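Local coordinates for protein malate dehydrogenase (PDB 6UM4) that probably catalyses the NAD-dependent interconversion of malate and oxaloacetate, at residues Leu209-Val222 / Asn236-Met248. Sequence-based numbering, arbitrary orientation.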
ATOM      1  N   LEU A 209     -23.655   4.184  13.363  1.00 25.97           N
ATOM      2  CA  LEU A 209     -23.800   3.196  12.297  1.00 25.63           C
ATOM      3  C   LEU A 209     -25.252   2.781  12.148  1.00 28.13           C
ATOM      4  O   LEU A 209     -25.795   2.756  11.037  1.00 26.96           O
ATOM      5  CB  LEU A 209     -22.919   1.967  12.582  1.00 24.66           C
ATOM      6  CG  LEU A 209     -21.454   1.913  12.108  1.00 27.73           C
ATOM      7  CD1 LEU A 209     -20.640   0.846  12.871  1.00 23.72           C
ATOM      8  CD2 LEU A 209     -21.343   1.662  10.604  1.00 23.45           C
ATOM      9  N   ASN A 210     -25.902   2.458  13.271  1.00 27.06           N
ATOM     10  CA  ASN A 210     -27.271   1.983  13.207  1.00 28.84           C
ATOM     11  C   ASN A 210     -28.163   3.036  12.580  1.00 29.10           C
ATOM     12  O   ASN A 210     -29.030   2.717  11.760  1.00 29.76           O
ATOM     13  CB  ASN A 210     -27.771   1.606  14.605  1.00 28.54           C
ATOM     14  CG  ASN A 210     -28.969   0.689  14.555  1.00 31.79           C
ATOM     15  OD1 ASN A 210     -28.822  -0.509  14.355  1.00 35.41           O
ATOM     16  ND2 ASN A 210     -30.166   1.248  14.728  1.00 30.66           N
ATOM     17  N   LYS A 211     -27.925   4.299  12.918  1.00 29.32           N
ATOM     18  CA  LYS A 211     -28.751   5.396  12.425  1.00 30.43           C
ATOM     19  C   LYS A 211     -28.453   5.760  10.971  1.00 30.28           C
ATOM     20  O   LYS A 211     -29.381   5.957  10.183  1.00 31.23           O
ATOM     21  CB  LYS A 211     -28.545   6.611  13.321  1.00 31.69           C
ATOM     22  CG  LYS A 211     -29.144   7.877  12.811  1.00 31.88           C
ATOM     23  CD  LYS A 211     -28.683   9.041  13.660  1.00 36.21           C
ATOM     24  CE  LYS A 211     -29.195  10.362  13.091  1.00 33.24           C
ATOM     25  NZ  LYS A 211     -28.370  11.484  13.601  1.00 36.87           N
ATOM     26  N   GLN A 212     -27.178   5.810  10.581  1.00 31.13           N
ATOM     27  CA  GLN A 212     -26.744   6.484   9.360  1.00 30.51           C
ATOM     28  C   GLN A 212     -26.368   5.569   8.206  1.00 33.09           C
ATOM     29  O   GLN A 212     -26.590   5.951   7.048  1.00 29.06           O
ATOM     30  CB  GLN A 212     -25.536   7.378   9.660  1.00 28.54           C
ATOM     31  CG  GLN A 212     -25.810   8.486  10.662  1.00 29.81           C
ATOM     32  CD  GLN A 212     -26.659   9.592  10.045  1.00 32.49           C
ATOM     33  OE1 GLN A 212     -27.879   9.517  10.036  1.00 33.64           O
ATOM     34  NE2 GLN A 212     -26.001  10.604   9.486  1.00 30.58           N
ATOM     35  N   ALA A 213     -25.812   4.385   8.488  1.00 27.63           N
ATOM     36  CA  ALA A 213     -25.264   3.508   7.460  1.00 27.02           C
ATOM     37  C   ALA A 213     -26.384   2.796   6.711  1.00 27.86           C
ATOM     38  O   ALA A 213     -27.542   2.767   7.139  1.00 28.78           O
ATOM     39  CB  ALA A 213     -24.304   2.488   8.084  1.00 25.88           C
ATOM     40  N   ASN A 214     -26.041   2.209   5.573  1.00 27.64           N
ATOM     41  CA  ASN A 214     -27.054   1.445   4.859  1.00 28.86           C
ATOM     42  C   ASN A 214     -27.318   0.121   5.574  1.00 32.87           C
ATOM     43  O   ASN A 214     -26.511  -0.354   6.385  1.00 27.30           O
ATOM     44  CB  ASN A 214     -26.626   1.271   3.406  1.00 33.39           C
ATOM     45  CG  ASN A 214     -26.741   2.582   2.616  1.00 33.78           C
ATOM     46  OD1 ASN A 214     -27.572   3.446   2.936  1.00 30.11           O
ATOM     47  ND2 ASN A 214     -25.879   2.756   1.625  1.00 29.93           N
ATOM     48  N   GLY A 215     -28.487  -0.464   5.286  1.00 36.53           N
ATOM     49  CA  GLY A 215     -28.973  -1.578   6.090  1.00 30.41           C
ATOM     50  C   GLY A 215     -28.088  -2.808   6.033  1.00 33.57           C
ATOM     51  O   GLY A 215     -28.042  -3.590   6.993  1.00 32.21           O
ATOM     52  N   ASP A 216     -27.411  -3.024   4.901  1.00 33.87           N
ATOM     53  CA  ASP A 216     -26.559  -4.189   4.684  1.00 31.69           C
ATOM     54  C   ASP A 216     -25.097  -3.909   4.996  1.00 31.53           C
ATOM     55  O   ASP A 216     -24.225  -4.630   4.498  1.00 26.69           O
ATOM     56  CB  ASP A 216     -26.675  -4.680   3.237  1.00 33.48           C
ATOM     57  CG  ASP A 216     -28.064  -5.197   2.896  1.00 43.18           C
ATOM     58  OD1 ASP A 216     -28.793  -5.634   3.819  1.00 46.88           O
ATOM     59  OD2 ASP A 216     -28.421  -5.170   1.696  1.00 42.72           O
ATOM     60  N   VAL A 217     -24.813  -2.852   5.766  1.00 28.10           N
ATOM     61  CA  VAL A 217     -23.434  -2.432   5.984  1.00 24.57           C
ATOM     62  C   VAL A 217     -22.632  -3.564   6.627  1.00 24.71           C
ATOM     63  O   VAL A 217     -23.129  -4.307   7.487  1.00 23.91           O
ATOM     64  CB  VAL A 217     -23.392  -1.150   6.835  1.00 24.55           C
ATOM     65  CG1 VAL A 217     -24.089  -1.383   8.171  1.00 24.85           C
ATOM     66  CG2 VAL A 217     -21.943  -0.689   7.055  1.00 23.56           C
ATOM     67  N   LEU A 218     -21.394  -3.730   6.172  1.00 23.11           N
ATOM     68  CA  LEU A 218     -20.446  -4.638   6.807  1.00 22.40           C
ATOM     69  C   LEU A 218     -19.429  -3.795   7.552  1.00 26.81           C
ATOM     70  O   LEU A 218     -18.901  -2.824   6.992  1.00 24.87           O
ATOM     71  CB  LEU A 218     -19.762  -5.565   5.791  1.00 21.88           C
ATOM     72  CG  LEU A 218     -20.708  -6.394   4.910  1.00 25.43           C
ATOM     73  CD1 LEU A 218     -19.918  -7.241   3.928  1.00 26.87           C
ATOM     74  CD2 LEU A 218     -21.664  -7.285   5.770  1.00 23.17           C
ATOM     75  N   VAL A 219     -19.197  -4.142   8.819  1.00 21.18           N
ATOM     76  CA  VAL A 219     -18.346  -3.367   9.721  1.00 20.74           C
ATOM     77  C   VAL A 219     -17.185  -4.243  10.171  1.00 26.65           C
ATOM     78  O   VAL A 219     -17.400  -5.319  10.752  1.00 22.78           O
ATOM     79  CB  VAL A 219     -19.128  -2.856  10.946  1.00 21.22           C
ATOM     80  CG1 VAL A 219     -18.240  -1.992  11.801  1.00 20.91           C
ATOM     81  CG2 VAL A 219     -20.377  -2.094  10.536  1.00 22.43           C
ATOM     82  N   LEU A 220     -15.961  -3.760   9.960  1.00 21.86           N
ATOM     83  CA  LEU A 220     -14.754  -4.447  10.403  1.00 18.99           C
ATOM     84  C   LEU A 220     -14.114  -3.615  11.503  1.00 18.90           C
ATOM     85  O   LEU A 220     -13.840  -2.428  11.304  1.00 18.97           O
ATOM     86  CB  LEU A 220     -13.781  -4.659   9.235  1.00 18.62           C
ATOM     87  CG  LEU A 220     -12.397  -5.158   9.653  1.00 18.80           C
ATOM     88  CD1 LEU A 220     -12.513  -6.507  10.381  1.00 22.47           C
ATOM     89  CD2 LEU A 220     -11.470  -5.250   8.461  1.00 17.90           C
ATOM     90  N   ILE A 221     -13.897  -4.221  12.664  1.00 18.87           N
ATOM     91  CA  ILE A 221     -13.238  -3.554  13.783  0.54 18.91           C
ATOM     92  C   ILE A 221     -11.779  -3.990  13.805  1.00 18.47           C
ATOM     93  O   ILE A 221     -11.481  -5.183  13.898  1.00 18.28           O
ATOM     94  CB  ILE A 221     -13.913  -3.870  15.128  0.54 19.34           C
ATOM     95  CG1 ILE A 221     -15.180  -3.030  15.344  0.54 19.94           C
ATOM     96  CG2 ILE A 221     -12.940  -3.600  16.266  0.54 19.38           C
ATOM     97  CD1 ILE A 221     -16.397  -3.492  14.573  0.54 20.19           C
ATOM     98  N   VAL A 222     -10.871  -3.016  13.714  1.00 21.58           N
ATOM     99  CA  VAL A 222      -9.436  -3.248  13.815  1.00 22.85           C
ATOM    100  C   VAL A 222      -8.892  -2.775  15.157  1.00 26.22           C
ATOM    101  O   VAL A 222      -8.027  -3.427  15.745  1.00 33.07           O
ATOM    102  CB  VAL A 222      -8.676  -2.569  12.644  1.00 18.30           C
ATOM    103  CG1 VAL A 222      -7.179  -2.684  12.842  1.00 17.86           C
ATOM    104  CG2 VAL A 222      -9.068  -3.191  11.317  1.00 17.74           C
ATOM    105  N   ASN A 236     -24.984  -1.932  20.492  1.00 27.10           N
ATOM    106  CA  ASN A 236     -25.555  -0.600  20.348  1.00 30.51           C
ATOM    107  C   ASN A 236     -26.022  -0.334  18.929  1.00 32.95           C
ATOM    108  O   ASN A 236     -26.220   0.829  18.546  1.00 27.94           O
ATOM    109  CB  ASN A 236     -24.535   0.446  20.790  1.00 27.40           C
ATOM    110  CG  ASN A 236     -24.277   0.397  22.281  1.00 35.68           C
ATOM    111  OD1 ASN A 236     -25.042   0.959  23.069  1.00 33.53           O
ATOM    112  ND2 ASN A 236     -23.231  -0.324  22.684  1.00 30.86           N
ATOM    113  N   ALA A 237     -26.204  -1.392  18.143  1.00 27.33           N
ATOM    114  CA  ALA A 237     -26.694  -1.276  16.774  1.00 27.39           C
ATOM    115  C   ALA A 237     -27.741  -2.347  16.547  1.00 28.07           C
ATOM    116  O   ALA A 237     -27.532  -3.289  15.779  1.00 27.63           O
ATOM    117  CB  ALA A 237     -25.543  -1.402  15.773  1.00 28.60           C
ATOM    118  N   PRO A 238     -28.913  -2.207  17.181  1.00 29.27           N
ATOM    119  CA  PRO A 238     -29.890  -3.314  17.196  1.00 30.07           C
ATOM    120  C   PRO A 238     -30.463  -3.670  15.833  1.00 32.35           C
ATOM    121  O   PRO A 238     -30.993  -4.775  15.674  1.00 30.80           O
ATOM    122  CB  PRO A 238     -30.981  -2.804  18.148  1.00 31.42           C
ATOM    123  CG  PRO A 238     -30.853  -1.319  18.137  1.00 31.49           C
ATOM    124  CD  PRO A 238     -29.369  -1.054  17.977  1.00 30.07           C
ATOM    125  N   ASP A 239     -30.393  -2.777  14.847  1.00 32.38           N
ATOM    126  CA  ASP A 239     -30.924  -3.081  13.525  1.00 32.20           C
ATOM    127  C   ASP A 239     -29.863  -3.615  12.566  1.00 31.07           C
ATOM    128  O   ASP A 239     -30.174  -3.915  11.407  1.00 34.60           O
ATOM    129  CB  ASP A 239     -31.607  -1.847  12.942  1.00 31.41           C
ATOM    130  CG  ASP A 239     -32.779  -1.408  13.779  1.00 32.77           C
ATOM    131  OD1 ASP A 239     -33.764  -2.176  13.872  1.00 34.04           O
ATOM    132  OD2 ASP A 239     -32.697  -0.324  14.389  1.00 32.90           O
ATOM    133  N   ILE A 240     -28.625  -3.754  13.010  1.00 28.27           N
ATOM    134  CA  ILE A 240     -27.581  -4.380  12.208  1.00 27.25           C
ATOM    135  C   ILE A 240     -27.467  -5.843  12.626  1.00 34.73           C
ATOM    136  O   ILE A 240     -27.233  -6.120  13.816  1.00 26.99           O
ATOM    137  CB  ILE A 240     -26.247  -3.649  12.358  1.00 26.14           C
ATOM    138  CG1 ILE A 240     -26.349  -2.246  11.722  1.00 26.35           C
ATOM    139  CG2 ILE A 240     -25.130  -4.511  11.775  1.00 25.15           C
ATOM    140  CD1 ILE A 240     -25.051  -1.431  11.765  1.00 25.41           C
ATOM    141  N   PRO A 241     -27.631  -6.793  11.708  1.00 27.28           N
ATOM    142  CA  PRO A 241     -27.392  -8.193  12.022  1.00 27.15           C
ATOM    143  C   PRO A 241     -26.015  -8.382  12.623  1.00 27.54           C
ATOM    144  O   PRO A 241     -25.012  -7.884  12.081  1.00 26.18           O
ATOM    145  CB  PRO A 241     -27.512  -8.888  10.660  1.00 30.88           C
ATOM    146  CG  PRO A 241     -28.365  -7.961   9.848  1.00 28.15           C
ATOM    147  CD  PRO A 241     -28.004  -6.594  10.301  1.00 27.68           C
ATOM    148  N   PRO A 242     -25.933  -9.048  13.777  1.00 26.03           N
ATOM    149  CA  PRO A 242     -24.638  -9.166  14.462  1.00 25.06           C
ATOM    150  C   PRO A 242     -23.547  -9.750  13.592  1.00 24.20           C
ATOM    151  O   PRO A 242     -22.384  -9.375  13.761  1.00 23.33           O
ATOM    152  CB  PRO A 242     -24.972 -10.051  15.666  1.00 25.59           C
ATOM    153  CG  PRO A 242     -26.469  -9.674  15.964  1.00 26.83           C
ATOM    154  CD  PRO A 242     -27.060  -9.551  14.590  1.00 27.14           C
ATOM    155  N   GLU A 243     -23.886 -10.636  12.652  1.00 24.52           N
ATOM    156  CA  GLU A 243     -22.885 -11.234  11.775  1.00 23.84           C
ATOM    157  C   GLU A 243     -22.268 -10.229  10.802  1.00 23.24           C
ATOM    158  O   GLU A 243     -21.242 -10.534  10.184  1.00 22.60           O
ATOM    159  CB  GLU A 243     -23.499 -12.395  10.994  1.00 24.55           C
ATOM    160  CG  GLU A 243     -23.486 -13.705  11.754  1.00 39.35           C
ATOM    161  CD  GLU A 243     -24.507 -13.749  12.869  1.00 45.38           C
ATOM    162  OE1 GLU A 243     -25.397 -12.864  12.898  1.00 47.85           O
ATOM    163  OE2 GLU A 243     -24.406 -14.670  13.719  1.00 44.07           O
ATOM    164  N   ASN A 244     -22.902  -9.076  10.601  1.00 23.57           N
ATOM    165  CA  ASN A 244     -22.344  -8.051   9.725  1.00 23.12           C
ATOM    166  C   ASN A 244     -21.301  -7.170  10.412  1.00 28.30           C
ATOM    167  O   ASN A 244     -20.789  -6.242   9.780  1.00 22.00           O
ATOM    168  CB  ASN A 244     -23.478  -7.174   9.153  1.00 23.95           C
ATOM    169  CG  ASN A 244     -24.312  -7.912   8.127  1.00 24.77           C
ATOM    170  OD1 ASN A 244     -23.943  -8.996   7.690  1.00 29.21           O
ATOM    171  ND2 ASN A 244     -25.437  -7.349   7.754  1.00 25.72           N
ATOM    172  N   ILE A 245     -20.998  -7.412  11.687  1.00 31.46           N
ATOM    173  CA  ILE A 245     -19.962  -6.690  12.418  1.00 21.51           C
ATOM    174  C   ILE A 245     -18.956  -7.709  12.927  1.00 23.67           C
ATOM    175  O   ILE A 245     -19.299  -8.542  13.774  1.00 21.31           O
ATOM    176  CB  ILE A 245     -20.551  -5.893  13.594  1.00 26.90           C
ATOM    177  CG1 ILE A 245     -21.655  -4.948  13.114  1.00 28.06           C
ATOM    178  CG2 ILE A 245     -19.453  -5.158  14.351  1.00 26.85           C
ATOM    179  CD1 ILE A 245     -22.278  -4.139  14.241  1.00 23.26           C
ATOM    180  N   THR A 246     -17.713  -7.640  12.435  1.00 21.88           N
ATOM    181  CA  THR A 246     -16.690  -8.572  12.888  1.00 19.88           C
ATOM    182  C   THR A 246     -15.461  -7.819  13.379  1.00 22.88           C
ATOM    183  O   THR A 246     -15.278  -6.629  13.118  1.00 27.03           O
ATOM    184  CB  THR A 246     -16.291  -9.546  11.779  1.00 20.45           C
ATOM    185  OG1 THR A 246     -15.786  -8.812  10.660  1.00 21.53           O
ATOM    186  CG2 THR A 246     -17.497 -10.354  11.330  1.00 21.25           C
ATOM    187  N   ALA A 247     -14.598  -8.542  14.080  1.00 19.16           N
ATOM    188  CA  ALA A 247     -13.325  -8.017  14.530  1.00 18.79           C
ATOM    189  C   ALA A 247     -12.206  -8.760  13.798  1.00 21.58           C
ATOM    190  O   ALA A 247     -12.384  -9.904  13.368  1.00 21.50           O
ATOM    191  CB  ALA A 247     -13.198  -8.158  16.051  1.00 19.10           C
ATOM    192  N   MET A 248     -11.053  -8.105  13.628  1.00 18.02           N
ATOM    193  CA  MET A 248     -10.011  -8.633  12.747  1.00 17.69           C
ATOM    194  C   MET A 248      -9.001  -9.508  13.486  1.00 18.58           C
ATOM    195  O   MET A 248      -8.238  -9.017  14.328  1.00 20.81           O
ATOM    196  CB  MET A 248      -9.254  -7.509  12.052  1.00 17.46           C
ATOM    197  CG  MET A 248      -8.430  -8.079  10.922  1.00 18.87           C
ATOM    198  SD  MET A 248      -7.594  -6.845   9.929  1.00 22.65           S
ATOM    199  CE  MET A 248      -6.334  -6.348  11.119  1.00 17.13           C
TER
HETATM  200  O   HOH W   1     -25.769  -4.772   8.062  1.00 26.04           O
HETATM  201  O   HOH W   2      -7.509  -6.187  14.537  1.00 28.84           O
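Strands 218-221 and 245-247 run parallel, their axes 4.7 Å apart at closest and at an angle of 21°, as the fifth and edge strands of the Rossmann-type sheet, joined by the beta-alpha-beta crossover through helix 226-235. Four backbone bonds zip them together, from Val-219 N to Asn-244 O (2.8 Å) through to Met-248 N on Ile-221 O. On the face covered by that helix, beta-branched Val-219 and Ile-245 lie side by side, Val-219 CB 3.9 Å from Ile-245 CG1. Leu-220 and Thr-246 occupy the other face, against helix 332-348: Leu-220 CD1 reaches Met-248 CB, while the hydroxyl of Thr-246 is hydrogen-bonded with His-342 NE2, so its polar end is satisfied though buried. Before the strands, Ile-240 CD1 touches both Val-217 CG1 (3.7 Å) and Leu-209 CB, an apolar contact that ties the loop before strand 245-247 to helix 191-212 and to the turn before strand 218-221. A water donates to the carbonyls of Gly-215 and Val-217 and accepts from Asn-244 ND2, whose amide N-H gives it a donor where the segment is partly exposed. At the end of helix 191-212, Asn-210 places its amide against the type I turn 237-240, CG anti to N (chi1 -160°), and serves as both acceptor and donor: OD1 takes Asp-239 N in its carbonyl plane, and ND2 gives a nearly straight bond (172°) to the anti lone pair of Asp-239 OD2 at 3.0 Å.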